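Mitochondrial enolase superfamily member 1 (Homo sapiens, PDB 4A35) catalyses the magnesium-dependent dehydration of L-fuconate to 2-keto-3-deoxy-L-fuconate, a step in the breakdown of L-fucose. Local coordinates at residues D14-T19 with D34-Y39. Numbering follows the deposited sequence.
Sequences DVRFPT and DYSAAY. With EDO (1,2-ethanediol), chain D; EDO (1,2-ethanediol), chain F.
V15 and A37 form a hydrogen-bonded antiparallel pair, V15 N to A37 O and A37 N to V15 O, each 2.9 Å. Two residues on, past the non-hydrogen-bonded pair R16 and S36, F17 N gives a third bond to Y35 O (2.8 Å). Where strand pairing ends, a side-chain hydroxyl can continue the ladder of backbone bonds: here T19 OG1 lies 3.0 Å from Y35 N, whose N-H it accepts almost straight (171°). A chi1 of 52° places this hydroxyl between T19's N and carbonyl carbon, turned to the backbone of Y35; it is also bonded to P33 O.

On the face of D14, R16 and S36, R16 meets D14 side-on, NE to OD1 at 2.7 Å and NH2 to OD2, with E64 as a second carboxylate partner of NH2. This double grip fixes the guanidinium, while the aliphatic part of R16 lies against the hydroxyl of S36, R16 CG being 3.2 Å from S36 OG. An ethanediol, probably from the crystallisation liquor, bonds NH1.

The pairing joins the first two strands of the three-stranded antiparallel sheet in the N-terminal capping domain of the enolase superfamily, strand 36-44 being the middle one. Y35, just before the start of strand 36-44, probably binds substrate; its side chain lies near G25 and G358, two further probable substrate-binding residues, and about 9 Å from a magnesium ion, while F57 meets its ring edge-to-face.

Across the sheet from R16, V15 CG2 packs on Y39 CB at 3.9 Å, the two side chains running side by side against V424 of helix 421-427. F17 brings its ring edge to Y35 O and stacks on H395. P18 centres an inverse gamma turn, and D34 OD1 bonds to S20.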
loop_
_atom_site.group_PDB
_atom_site.type_symbol
_atom_site.label_atom_id
_atom_site.label_comp_id
_atom_site.label_asym_id
_atom_site.label_seq_id
_atom_site.Cartn_x
_atom_site.Cartn_y
_atom_site.Cartn_z
ATOM N N ASP A 14 0.207 2.345 21.942
ATOM C CA ASP A 14 0.888 1.193 21.350
ATOM C C ASP A 14 0.735 0.038 22.346
ATOM O O ASP A 14 1.331 0.095 23.421
ATOM C CB ASP A 14 2.377 1.591 21.138
ATOM C CG ASP A 14 3.222 0.589 20.396
ATOM O OD1 ASP A 14 2.825 -0.615 20.346
ATOM O OD2 ASP A 14 4.325 0.984 19.912
ATOM N N VAL A 15 -0.126 -0.976 22.035
ATOM C CA VAL A 15 -0.405 -2.104 22.941
ATOM C C VAL A 15 0.137 -3.380 22.307
ATOM O O VAL A 15 -0.195 -3.658 21.164
ATOM C CB VAL A 15 -1.928 -2.220 23.268
ATOM C CG1 VAL A 15 -2.192 -3.260 24.350
ATOM C CG2 VAL A 15 -2.498 -0.865 23.683
ATOM N N ARG A 16 0.989 -4.134 23.014
ATOM C CA ARG A 16 1.594 -5.306 22.404
ATOM C C ARG A 16 1.531 -6.488 23.302
ATOM O O ARG A 16 1.790 -6.387 24.494
ATOM C CB ARG A 16 3.090 -5.025 22.026
ATOM C CG ARG A 16 3.269 -3.823 21.069
ATOM C CD ARG A 16 4.727 -3.662 20.650
ATOM N NE ARG A 16 4.889 -2.375 19.967
ATOM C CZ ARG A 16 5.932 -2.038 19.217
ATOM N NH1 ARG A 16 6.922 -2.904 19.014
ATOM N NH2 ARG A 16 5.982 -0.849 18.646
ATOM N N PHE A 17 1.116 -7.626 22.718
ATOM C CA PHE A 17 1.047 -8.879 23.445
ATOM C C PHE A 17 2.222 -9.749 22.984
ATOM O O PHE A 17 2.432 -9.947 21.779
ATOM C CB PHE A 17 -0.341 -9.564 23.299
ATOM C CG PHE A 17 -1.468 -8.673 23.801
ATOM C CD1 PHE A 17 -1.853 -8.695 25.142
ATOM C CD2 PHE A 17 -2.103 -7.769 22.941
ATOM C CE1 PHE A 17 -2.848 -7.827 25.626
ATOM C CE2 PHE A 17 -3.102 -6.897 23.422
ATOM C CZ PHE A 17 -3.464 -6.930 24.761
ATOM N N PRO A 18 2.920 -10.389 23.952
ATOM C CA PRO A 18 4.113 -11.204 23.592
ATOM C C PRO A 18 3.758 -12.621 23.104
ATOM O O PRO A 18 4.240 -13.625 23.617
ATOM C CB PRO A 18 4.924 -11.218 24.884
ATOM C CG PRO A 18 3.832 -11.120 26.002
ATOM C CD PRO A 18 2.795 -10.188 25.420
ATOM N N THR A 19 2.922 -12.715 22.093
ATOM C CA THR A 19 2.436 -14.025 21.638
ATOM C C THR A 19 3.569 -14.884 21.006
ATOM O O THR A 19 3.461 -16.117 21.050
ATOM C CB THR A 19 1.214 -13.883 20.743
ATOM O OG1 THR A 19 1.514 -12.972 19.745
ATOM C CG2 THR A 19 -0.029 -13.365 21.499
ATOM N N ASP A 34 4.100 -10.829 17.441
ATOM C CA ASP A 34 3.646 -10.351 18.735
ATOM C C ASP A 34 2.356 -9.592 18.418
ATOM O O ASP A 34 2.395 -8.428 17.984
ATOM C CB ASP A 34 4.713 -9.450 19.400
ATOM C CG ASP A 34 5.916 -10.232 19.890
ATOM O OD1 ASP A 34 5.716 -11.291 20.486
ATOM O OD2 ASP A 34 7.073 -9.754 19.680
ATOM N N TYR A 35 1.221 -10.260 18.572
ATOM C CA TYR A 35 -0.081 -9.659 18.281
ATOM C C TYR A 35 -0.213 -8.343 19.032
ATOM O O TYR A 35 -0.132 -8.286 20.270
ATOM C CB TYR A 35 -1.193 -10.631 18.695
ATOM C CG TYR A 35 -1.387 -11.820 17.781
ATOM C CD1 TYR A 35 -0.528 -12.054 16.701
ATOM C CD2 TYR A 35 -2.425 -12.721 17.995
ATOM C CE1 TYR A 35 -0.711 -13.160 15.850
ATOM C CE2 TYR A 35 -2.638 -13.805 17.132
ATOM C CZ TYR A 35 -1.804 -13.991 16.036
ATOM O OH TYR A 35 -1.999 -15.068 15.200
ATOM N N SER A 36 -0.462 -7.288 18.283
ATOM C CA SER A 36 -0.487 -5.933 18.820
ATOM C C SER A 36 -1.581 -5.078 18.206
ATOM O O SER A 36 -2.178 -5.444 17.174
ATOM C CB SER A 36 0.869 -5.267 18.546
ATOM O OG SER A 36 1.898 -6.008 19.174
ATOM N N ALA A 37 -1.778 -3.880 18.799
ATOM C CA ALA A 37 -2.750 -2.953 18.252
ATOM C C ALA A 37 -2.412 -1.518 18.584
ATOM O O ALA A 37 -1.828 -1.221 19.647
ATOM C CB ALA A 37 -4.156 -3.273 18.830
ATOM N N ALA A 38 -2.782 -0.618 17.669
ATOM C CA ALA A 38 -2.815 0.825 17.978
ATOM C C ALA A 38 -4.234 1.037 18.557
ATOM O O ALA A 38 -5.232 0.772 17.860
ATOM C CB ALA A 38 -2.579 1.652 16.711
ATOM N N TYR A 39 -4.326 1.351 19.844
ATOM C CA TYR A 39 -5.634 1.470 20.528
ATOM C C TYR A 39 -5.991 2.916 20.665
ATOM O O TYR A 39 -5.258 3.680 21.323
ATOM C CB TYR A 39 -5.572 0.801 21.904
ATOM C CG TYR A 39 -6.892 0.836 22.647
ATOM C CD1 TYR A 39 -8.034 0.226 22.111
ATOM C CD2 TYR A 39 -6.990 1.417 23.907
ATOM C CE1 TYR A 39 -9.240 0.211 22.804
ATOM C CE2 TYR A 39 -8.207 1.439 24.602
ATOM C CZ TYR A 39 -9.321 0.796 24.058
ATOM O OH TYR A 39 -10.522 0.774 24.730
HETATM C C1 EDO D . 8.073 -5.678 21.218
HETATM O O1 EDO D . 7.313 -5.597 20.008
HETATM C C2 EDO D . 9.528 -5.138 21.029
HETATM O O2 EDO D . 10.016 -5.375 19.706
HETATM C C1 EDO F . 8.783 -10.635 22.553
HETATM O O1 EDO F . 9.042 -10.038 21.301
HETATM C C2 EDO F . 10.135 -10.725 23.272
HETATM O O2 EDO F . 10.645 -9.391 23.385
#